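Local coordinates for protein esterase (Xanthomonas oryzae pv. oryzae, PDB 3H2G) that hydrolyses ester bonds as a cell wall-degrading esterase of a rice pathogen, contributing to virulence, at residues Ile54-Gly58 with Tyr133-Pro137. Numbering follows the deposited sequence.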
loop_
_atom_site.group_PDB
_atom_site.type_symbol
_atom_site.label_atom_id
_atom_site.label_comp_id
_atom_site.label_asym_id
_atom_site.label_seq_id
_atom_site.Cartn_x
_atom_site.Cartn_y
_atom_site.Cartn_z
ATOM N N ILE A 54 -1.036 0.765 17.565
ATOM C CA ILE A 54 -1.034 -0.569 18.158
ATOM C C ILE A 54 -0.333 -1.611 17.304
ATOM O O ILE A 54 -0.219 -1.461 16.086
ATOM C CB ILE A 54 -2.469 -1.083 18.421
ATOM C CG1 ILE A 54 -3.310 -0.951 17.149
ATOM C CG2 ILE A 54 -3.091 -0.325 19.592
ATOM C CD1 ILE A 54 -4.665 -1.634 17.226
ATOM N N GLY A 55 0.137 -2.666 17.964
ATOM C CA GLY A 55 0.795 -3.758 17.272
ATOM C C GLY A 55 -0.266 -4.747 16.823
ATOM O O GLY A 55 -1.462 -4.481 16.966
ATOM N N VAL A 56 0.154 -5.893 16.298
ATOM C CA VAL A 56 -0.795 -6.888 15.813
ATOM C C VAL A 56 -1.590 -7.558 16.928
ATOM O O VAL A 56 -2.612 -8.193 16.668
ATOM C CB VAL A 56 -0.089 -7.980 14.969
ATOM C CG1 VAL A 56 0.683 -7.332 13.820
ATOM C CG2 VAL A 56 0.845 -8.804 15.841
ATOM N N GLU A 57 -1.122 -7.422 18.165
ATOM C CA GLU A 57 -1.815 -8.015 19.304
ATOM C C GLU A 57 -2.509 -6.924 20.112
ATOM O O GLU A 57 -2.949 -7.153 21.238
ATOM C CB GLU A 57 -0.830 -8.773 20.201
ATOM C CG GLU A 57 -0.163 -9.979 19.544
ATOM C CD GLU A 57 -1.167 -10.955 18.954
ATOM O OE1 GLU A 57 -2.212 -11.197 19.593
ATOM O OE2 GLU A 57 -0.910 -11.490 17.855
ATOM N N GLY A 58 -2.600 -5.733 19.525
ATOM C CA GLY A 58 -3.248 -4.618 20.194
ATOM C C GLY A 58 -2.390 -3.935 21.242
ATOM O O GLY A 58 -2.871 -3.066 21.966
ATOM N N TYR A 133 8.455 -1.203 15.988
ATOM C CA TYR A 133 8.078 -2.608 15.819
ATOM C C TYR A 133 9.240 -3.431 15.253
ATOM O O TYR A 133 9.926 -3.000 14.328
ATOM C CB TYR A 133 6.844 -2.727 14.916
ATOM C CG TYR A 133 5.795 -3.677 15.462
ATOM C CD1 TYR A 133 5.214 -3.458 16.714
ATOM C CD2 TYR A 133 5.392 -4.798 14.735
ATOM C CE1 TYR A 133 4.257 -4.334 17.230
ATOM C CE2 TYR A 133 4.435 -5.681 15.239
ATOM C CZ TYR A 133 3.874 -5.444 16.488
ATOM O OH TYR A 133 2.941 -6.317 16.993
ATOM N N ALA A 134 9.441 -4.622 15.813
ATOM C CA ALA A 134 10.537 -5.509 15.416
ATOM C C ALA A 134 10.494 -6.068 13.997
ATOM O O ALA A 134 11.511 -6.528 13.480
ATOM C CB ALA A 134 10.653 -6.657 16.419
ATOM N N TYR A 135 9.323 -6.050 13.369
ATOM C CA TYR A 135 9.194 -6.549 12.001
ATOM C C TYR A 135 8.054 -5.804 11.328
ATOM O O TYR A 135 7.341 -5.047 11.983
ATOM C CB TYR A 135 8.877 -8.054 11.990
ATOM C CG TYR A 135 7.562 -8.412 12.657
ATOM C CD1 TYR A 135 7.480 -8.579 14.041
ATOM C CD2 TYR A 135 6.393 -8.556 11.905
ATOM C CE1 TYR A 135 6.263 -8.879 14.661
ATOM C CE2 TYR A 135 5.173 -8.853 12.514
ATOM C CZ TYR A 135 5.115 -9.011 13.890
ATOM O OH TYR A 135 3.906 -9.284 14.492
ATOM N N HIS A 136 7.887 -5.999 10.025
ATOM C CA HIS A 136 6.777 -5.357 9.332
ATOM C C HIS A 136 5.733 -6.403 8.974
ATOM O O HIS A 136 6.036 -7.380 8.283
ATOM C CB HIS A 136 7.213 -4.658 8.042
ATOM C CG HIS A 136 6.055 -4.157 7.234
ATOM N ND1 HIS A 136 5.816 -4.561 5.937
ATOM C CD2 HIS A 136 5.016 -3.359 7.575
ATOM C CE1 HIS A 136 4.677 -4.037 5.517
ATOM N NE2 HIS A 136 4.171 -3.304 6.492
ATOM N N PRO A 137 4.493 -6.225 9.459
ATOM C CA PRO A 137 3.411 -7.173 9.166
ATOM C C PRO A 137 2.944 -6.967 7.725
ATOM O O PRO A 137 1.879 -6.402 7.475
ATOM C CB PRO A 137 2.327 -6.795 10.181
ATOM C CG PRO A 137 3.090 -6.111 11.291
ATOM C CD PRO A 137 4.088 -5.288 10.521
#
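V56 lays its branched side chain over the corner formed by Y133, Y135 and P137. Its CG1 rests on the proline ring, 3.7 Å from P137 CG, and lies 4.3 Å from Y133 CE2, while V56 CG2 fits against the hydroxyls, 3.4 Å from Y135 OH and 3.5 Å from Y133 OH. Two methyls on one short stem suit this place: one lies against ring carbons and the other against the tyrosine oxygens, without a long chain to accommodate. T245 of helix 231-246 and S143 of helix 141-162 also touch both V56 and P137, so the valine is packed by more than the facing loop.

The polar part of the contact is a single hydrogen bond from V56 N to Y133 OH, 2.9 Å long. A tyrosine fits here because its rigid ring carries a hydroxyl across the gap to a main-chain NH; the same hydroxyl also hydrogen-bonds to E59, just beyond the turn. G55 makes room for it: G55 CA lies 3.4 Å from Y133 OH, and a CB at this position would collide with that oxygen. Y135 sets out sideways, yet its end swings in to meet the valine, and its ring stacks on H244.

Residues G55 to G58 form a type I beta turn, closed by the bond from G58 N to G55 O, 3.1 Å; G58 has a positive phi, which favours glycine. This is a beta-hairpin connection between neighbouring antiparallel strands 43-54 and 60-71, held against the long loop from strand 119-123 to helix 141-162, in a mixed-sheet fold consistent with the alpha/beta-hydrolase superfamily.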